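PDB 6RO8: cytochrome P450 RhF from Acinetobacter radioresistens, which probably acts as a heme-thiolate monooxygenase, represented here by the heme domain of a longer protein that also carries flavin and iron-sulfur reductase modules. Local coordinates for residues A22-K27 with L46-A51; F31-V36 with A416-R421; Q52-F57 with V66-D71. All coordinates share one frame; numbering follows the deposited sequence.

The first helix, 20-29, opens contact 1, and the next loop opens contact 2 at 31-36 before helix 47-52 closes contact 1 on 22-27. The segments of these two contacts therefore cross along the chain. Contact 3 follows in series: 52-57 leaves helix 47-52 into strand 55-58, and after a hairpin turn 66-71 returns beside it, a short closure nested inside the long loop of contact 2. That loop ends only at 416-421, 380 residues on. Contact 1 joins two N-terminal helices, contact 3 joins the edge hairpin to helix 69-77, and contact 2 ties the N-terminal region to a late loop that reaches the ligand pocket.

Contact 1: A22-K27 with L46-A51; sequences AELQQK and LKEFRA
L24 and K27 of helix 20-29 pack on E48 and F49 of helix 47-52 in a helix-helix contact near the N terminus of the heme domain, apolar at its centre and charged at its margin. The axes of segments 22-27 and 47-51 approach to 10.9 Å at a crossing angle of -122°. L24 has CG anti to its backbone N (chi1 -160°), and beyond it CD1 lies over one face of the F49 ring, offset toward the rim. This is a CH-pi contact, 4.0 Å from L24 CD1 to the F49 ring centroid and 17° off the ring normal. The same methyl group, L24 CD1, touches E48 CB at 3.8 Å. At the ring edge, near its plane, K27 C faces F49 CZ at 3.9 Å.

On the outer margin the K27 chain, bent at each torsion beyond CG, crosses the E48 chain at about a right angle, bringing K27 CE to 3.7 Å from E48 OE1. K27 NZ forms a salt bridge within its own helix to E23 OE2, at 3.3 Å, whose hydrogen bond is weak. A water donates to both E23 OE2 and E48 OE2 and so bridges two carboxylates of like charge; the nearby K27 ammonium probably eases their repulsion.

From helix 47-52, K47 forms a salt bridge with D359. F49 also stacks on F56 of edge strand 55-58, and L24 rests on L53 in the short link between that helix and the strand.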
loop_
_atom_site.group_PDB
_atom_site.type_symbol
_atom_site.label_atom_id
_atom_site.label_comp_id
_atom_site.label_asym_id
_atom_site.label_seq_id
_atom_site.Cartn_x
_atom_site.Cartn_y
_atom_site.Cartn_z
ATOM N N ALA A 22 32.466 -7.349 -7.650
ATOM C CA ALA A 22 32.697 -5.980 -8.085
ATOM C C ALA A 22 31.551 -5.503 -8.971
ATOM O O ALA A 22 31.045 -4.388 -8.808
ATOM C CB ALA A 22 34.038 -5.874 -8.819
ATOM N N GLU A 23 31.100 -6.355 -9.899
ATOM C CA GLU A 23 29.997 -5.955 -10.759
ATOM C C GLU A 23 28.741 -5.719 -9.943
ATOM O O GLU A 23 27.996 -4.767 -10.203
ATOM C CB GLU A 23 29.748 -7.008 -11.835
ATOM C CG GLU A 23 28.816 -6.525 -12.933
ATOM C CD GLU A 23 28.622 -7.544 -14.028
ATOM O OE1 GLU A 23 29.347 -7.474 -15.048
ATOM O OE2 GLU A 23 27.748 -8.418 -13.858
ATOM N N LEU A 24 28.490 -6.573 -8.944
ATOM C CA LEU A 24 27.320 -6.394 -8.093
ATOM C C LEU A 24 27.358 -5.047 -7.375
ATOM O O LEU A 24 26.331 -4.373 -7.241
ATOM C CB LEU A 24 27.235 -7.538 -7.091
ATOM C CG LEU A 24 25.840 -7.703 -6.495
ATOM C CD1 LEU A 24 24.833 -7.979 -7.631
ATOM C CD2 LEU A 24 25.824 -8.808 -5.445
ATOM N N GLN A 25 28.539 -4.630 -6.915
ATOM C CA GLN A 25 28.617 -3.357 -6.210
ATOM C C GLN A 25 28.286 -2.205 -7.138
ATOM O O GLN A 25 27.540 -1.295 -6.764
ATOM C CB GLN A 25 29.997 -3.185 -5.588
ATOM C CG GLN A 25 30.514 -4.473 -5.001
ATOM C CD GLN A 25 31.342 -4.269 -3.762
ATOM O OE1 GLN A 25 30.809 -3.963 -2.691
ATOM N NE2 GLN A 25 32.653 -4.442 -3.891
ATOM N N GLN A 26 28.794 -2.247 -8.366
ATOM C CA GLN A 26 28.409 -1.235 -9.341
ATOM C C GLN A 26 26.907 -1.284 -9.637
ATOM O O GLN A 26 26.252 -0.238 -9.710
ATOM C CB GLN A 26 29.221 -1.409 -10.618
ATOM C CG GLN A 26 29.241 -0.157 -11.471
ATOM C CD GLN A 26 30.054 0.969 -10.846
ATOM O OE1 GLN A 26 29.860 2.148 -11.170
ATOM N NE2 GLN A 26 30.971 0.612 -9.941
ATOM N N LYS A 27 26.342 -2.486 -9.817
ATOM C CA LYS A 27 24.907 -2.566 -10.066
ATOM C C LYS A 27 24.132 -1.965 -8.904
ATOM O O LYS A 27 23.123 -1.280 -9.107
ATOM C CB LYS A 27 24.464 -4.012 -10.296
ATOM C CG LYS A 27 24.903 -4.637 -11.609
ATOM C CD LYS A 27 23.764 -5.459 -12.208
ATOM C CE LYS A 27 24.028 -6.964 -12.145
ATOM N NZ LYS A 27 24.622 -7.498 -13.413
ATOM N N LEU A 46 16.213 -7.936 -6.869
ATOM C CA LEU A 46 17.094 -7.861 -5.712
ATOM C C LEU A 46 17.623 -9.232 -5.306
ATOM O O LEU A 46 18.272 -9.367 -4.263
ATOM C CB LEU A 46 16.369 -7.172 -4.551
ATOM C CG LEU A 46 16.175 -5.689 -4.933
ATOM C CD1 LEU A 46 15.072 -4.973 -4.152
ATOM C CD2 LEU A 46 17.513 -4.916 -4.877
ATOM N N LYS A 47 17.382 -10.246 -6.134
ATOM C CA LYS A 47 17.756 -11.605 -5.765
ATOM C C LYS A 47 19.272 -11.752 -5.577
ATOM O O LYS A 47 19.725 -12.273 -4.548
ATOM C CB LYS A 47 17.226 -12.583 -6.810
ATOM C CG LYS A 47 17.273 -14.012 -6.321
ATOM C CD LYS A 47 16.301 -14.877 -7.079
ATOM C CE LYS A 47 16.124 -16.202 -6.390
ATOM N NZ LYS A 47 15.365 -17.133 -7.263
ATOM N N GLU A 48 20.076 -11.312 -6.557
ATOM C CA GLU A 48 21.529 -11.371 -6.387
ATOM C C GLU A 48 21.956 -10.652 -5.117
ATOM O O GLU A 48 22.883 -11.087 -4.419
ATOM C CB GLU A 48 22.255 -10.736 -7.576
ATOM C CG GLU A 48 21.862 -11.168 -8.974
ATOM C CD GLU A 48 22.296 -10.131 -10.024
ATOM O OE1 GLU A 48 21.677 -9.037 -10.105
ATOM O OE2 GLU A 48 23.280 -10.397 -10.750
ATOM N N PHE A 49 21.293 -9.534 -4.810
ATOM C CA PHE A 49 21.673 -8.743 -3.644
ATOM C C PHE A 49 21.315 -9.452 -2.342
ATOM O O PHE A 49 22.099 -9.420 -1.385
ATOM C CB PHE A 49 21.029 -7.359 -3.717
ATOM C CG PHE A 49 21.552 -6.511 -4.843
ATOM C CD1 PHE A 49 22.726 -5.784 -4.690
ATOM C CD2 PHE A 49 20.877 -6.448 -6.055
ATOM C CE1 PHE A 49 23.211 -4.997 -5.725
ATOM C CE2 PHE A 49 21.360 -5.658 -7.101
ATOM C CZ PHE A 49 22.529 -4.935 -6.937
ATOM N N ARG A 50 20.139 -10.094 -2.275
ATOM C CA ARG A 50 19.862 -10.946 -1.123
ATOM C C ARG A 50 20.996 -11.933 -0.908
ATOM O O ARG A 50 21.393 -12.198 0.233
ATOM C CB ARG A 50 18.529 -11.696 -1.286
ATOM C CG ARG A 50 17.311 -10.804 -1.225
ATOM C CD ARG A 50 16.015 -11.564 -0.925
ATOM N NE ARG A 50 15.601 -12.496 -1.975
ATOM C CZ ARG A 50 15.061 -12.136 -3.134
ATOM N NH1 ARG A 50 14.896 -10.857 -3.409
ATOM N NH2 ARG A 50 14.693 -13.059 -4.019
ATOM N N ALA A 51 21.567 -12.433 -1.997
ATOM C CA ALA A 51 22.583 -13.471 -1.914
ATOM C C ALA A 51 23.934 -12.928 -1.457
ATOM O O ALA A 51 24.531 -13.469 -0.520
ATOM C CB ALA A 51 22.724 -14.168 -3.265
HETATM O O HOH W 1 26.184 -8.957 -11.157
#

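Contact 2: F31-V36 with A416-R421; sequences FDMFAV and ANTSFR. With HIS (histidine), chain C.
M33 and F34 share a first torsion (chi1 -75° and -63°) that sets each CG anti to the carbonyl carbon, and both side chains run to T418, whose CG2 is likewise anti to its carbonyl carbon. The M33 chain is extended beyond CG and crosses T418 at about a right angle, with SD 3.8 Å from T418 CB. F34 CZ meets T418 CG2 at 3.6 Å, an oblique approach to the ring. F34 also spans the start of the late loop: A416 O lies in plane at the ring edge, 3.6 Å from F34 CE1, and A416 CB lies alongside CD1. No hydrogen bond joins the two segments, so the contact rests on van der Waals packing.

Each loop is shaped by its own polar side chain. D32 OD1 accepts from F34 N at 3.0 Å, an Asx turn within the type I beta turn D32 to A35; D32 OD2 forms a salt bridge with R204. N417 OD1 receives two amides. F420 N arrives in the carbonyl plane on a lone pair, at 2.7 Å from N417 OD1, whereas S419 N sits above that plane. N417 ND2 returns a bond to F420 O, so both ends of the N417 amide hold the turn, and the bonds fix the amide's own rotation. Q39 NE2 links the two loops through M33 O and N417 O.

From this turn, F420 points its ring edge at the bound histidine, CE1 to CA of that ligand at 3.4 Å; T274 bonds the same ligand. Together with V114, A270 and W320, these residues line the pocket of that ligand, and the 416-421 loop is consistent with the C-terminal substrate-recognition loop of P450s.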
loop_
_atom_site.group_PDB
_atom_site.type_symbol
_atom_site.label_atom_id
_atom_site.label_comp_id
_atom_site.label_asym_id
_atom_site.label_seq_id
_atom_site.Cartn_x
_atom_site.Cartn_y
_atom_site.Cartn_z
ATOM N N PHE A 31 21.569 1.262 -8.679
ATOM C CA PHE A 31 20.287 0.580 -8.660
ATOM C C PHE A 31 19.159 1.596 -8.759
ATOM O O PHE A 31 18.995 2.451 -7.881
ATOM C CB PHE A 31 20.136 -0.289 -7.413
ATOM C CG PHE A 31 18.961 -1.220 -7.494
ATOM C CD1 PHE A 31 17.692 -0.780 -7.167
ATOM C CD2 PHE A 31 19.113 -2.527 -7.940
ATOM C CE1 PHE A 31 16.596 -1.628 -7.266
ATOM C CE2 PHE A 31 18.007 -3.383 -8.043
ATOM C CZ PHE A 31 16.750 -2.923 -7.714
ATOM N N ASP A 32 18.393 1.500 -9.846
ATOM C CA ASP A 32 17.278 2.398 -10.121
ATOM C C ASP A 32 15.965 1.622 -10.068
ATOM O O ASP A 32 15.715 0.744 -10.908
ATOM C CB ASP A 32 17.453 3.070 -11.481
ATOM C CG ASP A 32 16.470 4.199 -11.706
ATOM O OD1 ASP A 32 15.563 4.393 -10.869
ATOM O OD2 ASP A 32 16.613 4.909 -12.721
ATOM N N MET A 33 15.109 1.980 -9.110
ATOM C CA MET A 33 13.813 1.320 -8.998
ATOM C C MET A 33 12.904 1.594 -10.200
ATOM O O MET A 33 11.971 0.823 -10.442
ATOM C CB MET A 33 13.130 1.727 -7.699
ATOM C CG MET A 33 13.747 1.035 -6.518
ATOM S SD MET A 33 13.061 1.608 -4.960
ATOM C CE MET A 33 13.621 0.355 -3.799
ATOM N N PHE A 34 13.163 2.638 -10.979
ATOM C CA PHE A 34 12.343 2.889 -12.152
ATOM C C PHE A 34 12.886 2.208 -13.404
ATOM O O PHE A 34 12.275 2.315 -14.471
ATOM C CB PHE A 34 12.187 4.397 -12.356
ATOM C CG PHE A 34 11.462 5.070 -11.227
ATOM C CD1 PHE A 34 10.081 5.085 -11.190
ATOM C CD2 PHE A 34 12.168 5.665 -10.183
ATOM C CE1 PHE A 34 9.403 5.688 -10.125
ATOM C CE2 PHE A 34 11.496 6.269 -9.120
ATOM C CZ PHE A 34 10.113 6.276 -9.087
ATOM N N ALA A 35 13.986 1.474 -13.291
ATOM C CA ALA A 35 14.470 0.714 -14.424
ATOM C C ALA A 35 13.637 -0.558 -14.593
ATOM O O ALA A 35 12.841 -0.931 -13.729
ATOM C CB ALA A 35 15.950 0.388 -14.248
ATOM N N VAL A 36 13.840 -1.226 -15.733
ATOM C CA VAL A 36 12.961 -2.326 -16.107
ATOM C C VAL A 36 12.941 -3.482 -15.093
ATOM O O VAL A 36 11.863 -3.978 -14.804
ATOM C CB VAL A 36 13.339 -2.843 -17.539
ATOM C CG1 VAL A 36 12.547 -4.101 -17.865
ATOM C CG2 VAL A 36 13.098 -1.756 -18.572
ATOM N N ALA A 416 4.525 3.292 -12.670
ATOM C CA ALA A 416 5.925 3.271 -12.257
ATOM C C ALA A 416 6.087 4.071 -10.972
ATOM O O ALA A 416 5.895 5.289 -10.957
ATOM C CB ALA A 416 6.817 3.816 -13.362
ATOM N N ASN A 417 6.409 3.378 -9.886
ATOM C CA ASN A 417 6.660 4.012 -8.604
ATOM C C ASN A 417 7.506 3.027 -7.802
ATOM O O ASN A 417 7.814 1.933 -8.272
ATOM C CB ASN A 417 5.342 4.406 -7.914
ATOM C CG ASN A 417 4.620 3.211 -7.303
ATOM O OD1 ASN A 417 4.684 2.982 -6.086
ATOM N ND2 ASN A 417 3.950 2.437 -8.138
ATOM N N THR A 418 7.907 3.424 -6.602
ATOM C CA THR A 418 8.845 2.610 -5.838
ATOM C C THR A 418 8.185 1.649 -4.868
ATOM O O THR A 418 8.803 0.640 -4.525
ATOM C CB THR A 418 9.806 3.504 -5.029
ATOM O OG1 THR A 418 9.066 4.188 -3.997
ATOM C CG2 THR A 418 10.517 4.474 -5.939
ATOM N N SER A 419 6.965 1.938 -4.427
ATOM C CA SER A 419 6.420 1.342 -3.217
ATOM C C SER A 419 5.135 0.552 -3.426
ATOM O O SER A 419 4.904 -0.433 -2.712
ATOM C CB SER A 419 6.167 2.441 -2.182
ATOM O OG SER A 419 7.418 2.897 -1.690
ATOM N N PHE A 420 4.298 0.942 -4.379
ATOM C CA PHE A 420 3.033 0.274 -4.604
ATOM C C PHE A 420 3.072 -0.483 -5.927
ATOM O O PHE A 420 3.787 -0.103 -6.856
ATOM C CB PHE A 420 1.879 1.280 -4.562
ATOM C CG PHE A 420 1.824 2.067 -3.287
ATOM C CD1 PHE A 420 1.176 1.564 -2.178
ATOM C CD2 PHE A 420 2.424 3.306 -3.191
ATOM C CE1 PHE A 420 1.120 2.286 -1.002
ATOM C CE2 PHE A 420 2.365 4.026 -2.017
ATOM C CZ PHE A 420 1.716 3.512 -0.921
ATOM N N ARG A 421 2.322 -1.584 -5.987
ATOM C CA ARG A 421 2.415 -2.506 -7.117
ATOM C C ARG A 421 1.098 -3.247 -7.321
ATOM O O ARG A 421 0.617 -3.960 -6.429
ATOM C CB ARG A 421 3.556 -3.504 -6.927
ATOM C CG ARG A 421 3.799 -4.313 -8.173
ATOM C CD ARG A 421 5.073 -5.136 -8.126
ATOM N NE ARG A 421 5.201 -5.937 -9.345
ATOM C CZ ARG A 421 5.635 -5.468 -10.516
ATOM N NH1 ARG A 421 6.017 -4.203 -10.634
ATOM N NH2 ARG A 421 5.708 -6.270 -11.573
HETATM N N HIS C . -0.401 4.631 1.609
HETATM C CA HIS C . -0.037 3.292 2.060
HETATM C C HIS C . -1.223 2.337 1.967
HETATM O O HIS C . -1.123 1.189 2.422
HETATM C CB HIS C . 0.492 3.335 3.494
HETATM C CG HIS C . -0.265 4.265 4.390
HETATM N ND1 HIS C . -0.774 3.872 5.611
HETATM C CD2 HIS C . -0.602 5.568 4.243
HETATM C CE1 HIS C . -1.390 4.896 6.177
HETATM N NE2 HIS C . -1.300 5.936 5.368
HETATM O OXT HIS C . -2.281 2.693 1.446
#

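Contact 3: Q52-F57 with V66-D71; sequences QLPIFF and VTRYED
I55 and V66 form an antiparallel non-hydrogen-bonded pair, their CA atoms 4.8 Å apart, with both side chains on the same face of the sheet and I55 CG1 against V66 CG1. Next to it, P54 O is gripped twice by T67. T67 OG1, turned between its backbone N and carbonyl carbon (chi1 68°), donates at 2.7 Å to P54 O, in the carbonyl plane on a lone pair; T67 N bonds the same oxygen at 3.1 Å from nearly along the C=O axis.

The arrangement belongs to the P450 beta-1 hairpin, strands 55-58 and 63-66, at the point where the chain turns into helix 69-77. R68, the N-cap residue of that helix, lies side by side with P54, pointing the same way, and the proline covers one guanidinium face: P54 CG stands over the centre, 3.4 Å from R68 CZ. R68 NH2 itself bonds R50 O in the preceding helix.

F56 crosses T67 at about a right angle, with CE1 4.0 Å from T67 CG2. I55 and D71 meet tip to tip, I55 CD1 lying 3.4 Å from D71 OD2, while D71 OD1 is bonded to S331 OG.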
loop_
_atom_site.group_PDB
_atom_site.type_symbol
_atom_site.label_atom_id
_atom_site.label_comp_id
_atom_site.label_asym_id
_atom_site.label_seq_id
_atom_site.Cartn_x
_atom_site.Cartn_y
_atom_site.Cartn_z
ATOM N N GLN A 52 24.438 -11.862 -2.101
ATOM C CA GLN A 52 25.829 -11.452 -1.917
ATOM C C GLN A 52 26.044 -9.980 -1.572
ATOM O O GLN A 52 27.201 -9.558 -1.469
ATOM C CB GLN A 52 26.661 -11.785 -3.174
ATOM C CG GLN A 52 26.431 -13.181 -3.759
ATOM C CD GLN A 52 27.173 -14.274 -2.995
ATOM O OE1 GLN A 52 28.033 -13.988 -2.161
ATOM N NE2 GLN A 52 26.823 -15.531 -3.260
ATOM N N LEU A 53 24.983 -9.184 -1.385
ATOM C CA LEU A 53 25.156 -7.761 -1.088
ATOM C C LEU A 53 23.876 -7.216 -0.459
ATOM O O LEU A 53 23.254 -6.286 -0.992
ATOM C CB LEU A 53 25.533 -6.986 -2.359
ATOM C CG LEU A 53 25.967 -5.510 -2.231
ATOM C CD1 LEU A 53 27.013 -5.338 -1.181
ATOM C CD2 LEU A 53 26.422 -4.915 -3.560
ATOM N N PRO A 54 23.488 -7.754 0.701
ATOM C CA PRO A 54 22.099 -7.594 1.179
ATOM C C PRO A 54 21.706 -6.167 1.490
ATOM O O PRO A 54 20.536 -5.803 1.323
ATOM C CB PRO A 54 22.063 -8.470 2.438
ATOM C CG PRO A 54 23.239 -9.369 2.313
ATOM C CD PRO A 54 24.288 -8.599 1.596
ATOM N N ILE A 55 22.641 -5.359 1.956
ATOM C CA ILE A 55 22.408 -3.949 2.218
ATOM C C ILE A 55 23.417 -3.157 1.408
ATOM O O ILE A 55 24.624 -3.406 1.496
ATOM C CB ILE A 55 22.532 -3.611 3.712
ATOM C CG1 ILE A 55 21.484 -4.396 4.517
ATOM C CG2 ILE A 55 22.419 -2.108 3.903
ATOM C CD1 ILE A 55 21.777 -4.511 5.997
ATOM N N PHE A 56 22.930 -2.225 0.603
ATOM C CA PHE A 56 23.829 -1.433 -0.215
ATOM C C PHE A 56 23.212 -0.060 -0.401
ATOM O O PHE A 56 22.007 0.127 -0.231
ATOM C CB PHE A 56 24.101 -2.126 -1.555
ATOM C CG PHE A 56 22.877 -2.275 -2.413
ATOM C CD1 PHE A 56 22.065 -3.400 -2.295
ATOM C CD2 PHE A 56 22.538 -1.288 -3.341
ATOM C CE1 PHE A 56 20.940 -3.541 -3.076
ATOM C CE2 PHE A 56 21.410 -1.424 -4.128
ATOM C CZ PHE A 56 20.612 -2.565 -3.996
ATOM N N PHE A 57 24.055 0.910 -0.727
ATOM C CA PHE A 57 23.592 2.267 -0.974
ATOM C C PHE A 57 23.469 2.512 -2.474
ATOM O O PHE A 57 24.427 2.301 -3.227
ATOM C CB PHE A 57 24.521 3.309 -0.351
ATOM C CG PHE A 57 23.992 4.693 -0.473
ATOM C CD1 PHE A 57 22.969 5.122 0.360
ATOM C CD2 PHE A 57 24.470 5.559 -1.459
ATOM C CE1 PHE A 57 22.438 6.392 0.239
ATOM C CE2 PHE A 57 23.942 6.848 -1.583
ATOM C CZ PHE A 57 22.924 7.258 -0.735
ATOM N N VAL A 66 17.637 -2.242 1.494
ATOM C CA VAL A 66 17.656 -3.319 2.480
ATOM C C VAL A 66 16.813 -4.454 1.909
ATOM O O VAL A 66 15.608 -4.286 1.688
ATOM C CB VAL A 66 17.126 -2.826 3.829
ATOM C CG1 VAL A 66 17.235 -3.886 4.867
ATOM C CG2 VAL A 66 17.896 -1.581 4.245
ATOM N N THR A 67 17.450 -5.599 1.644
ATOM C CA THR A 67 16.861 -6.656 0.829
ATOM C C THR A 67 16.459 -7.903 1.597
ATOM O O THR A 67 15.639 -8.669 1.086
ATOM C CB THR A 67 17.828 -7.074 -0.288
ATOM O OG1 THR A 67 18.965 -7.728 0.285
ATOM C CG2 THR A 67 18.272 -5.854 -1.126
ATOM N N ARG A 68 16.981 -8.119 2.804
ATOM C CA ARG A 68 16.792 -9.368 3.533
ATOM C C ARG A 68 15.703 -9.276 4.593
ATOM O O ARG A 68 15.442 -8.209 5.151
ATOM C CB ARG A 68 18.093 -9.796 4.201
ATOM C CG ARG A 68 19.057 -10.423 3.229
ATOM C CD ARG A 68 20.193 -11.061 3.953
ATOM N NE ARG A 68 20.995 -11.819 3.014
ATOM C CZ ARG A 68 22.150 -12.386 3.321
ATOM N NH1 ARG A 68 22.629 -12.264 4.548
ATOM N NH2 ARG A 68 22.827 -13.056 2.399
ATOM N N TYR A 69 15.116 -10.439 4.909
ATOM C CA TYR A 69 13.979 -10.487 5.826
ATOM C C TYR A 69 14.365 -10.016 7.228
ATOM O O TYR A 69 13.679 -9.175 7.822
ATOM C CB TYR A 69 13.389 -11.901 5.864
ATOM C CG TYR A 69 12.211 -12.027 6.818
ATOM C CD1 TYR A 69 10.912 -11.785 6.390
ATOM C CD2 TYR A 69 12.406 -12.354 8.155
ATOM C CE1 TYR A 69 9.856 -11.878 7.252
ATOM C CE2 TYR A 69 11.347 -12.443 9.028
ATOM C CZ TYR A 69 10.075 -12.216 8.570
ATOM O OH TYR A 69 9.014 -12.310 9.445
ATOM N N GLU A 70 15.461 -10.541 7.779
ATOM C CA GLU A 70 15.821 -10.171 9.146
ATOM C C GLU A 70 16.196 -8.693 9.257
ATOM O O GLU A 70 15.809 -8.028 10.225
ATOM C CB GLU A 70 16.954 -11.057 9.656
ATOM C CG GLU A 70 16.540 -12.470 10.050
ATOM C CD GLU A 70 15.404 -12.524 11.078
ATOM O OE1 GLU A 70 15.227 -11.558 11.856
ATOM O OE2 GLU A 70 14.685 -13.549 11.113
ATOM N N ASP A 71 16.935 -8.151 8.281
ATOM C CA ASP A 71 17.292 -6.733 8.328
ATOM C C ASP A 71 16.048 -5.854 8.284
ATOM O O ASP A 71 15.898 -4.933 9.100
ATOM C CB ASP A 71 18.217 -6.351 7.167
ATOM C CG ASP A 71 19.513 -7.135 7.140
ATOM O OD1 ASP A 71 20.039 -7.476 8.224
ATOM O OD2 ASP A 71 20.010 -7.394 6.015
#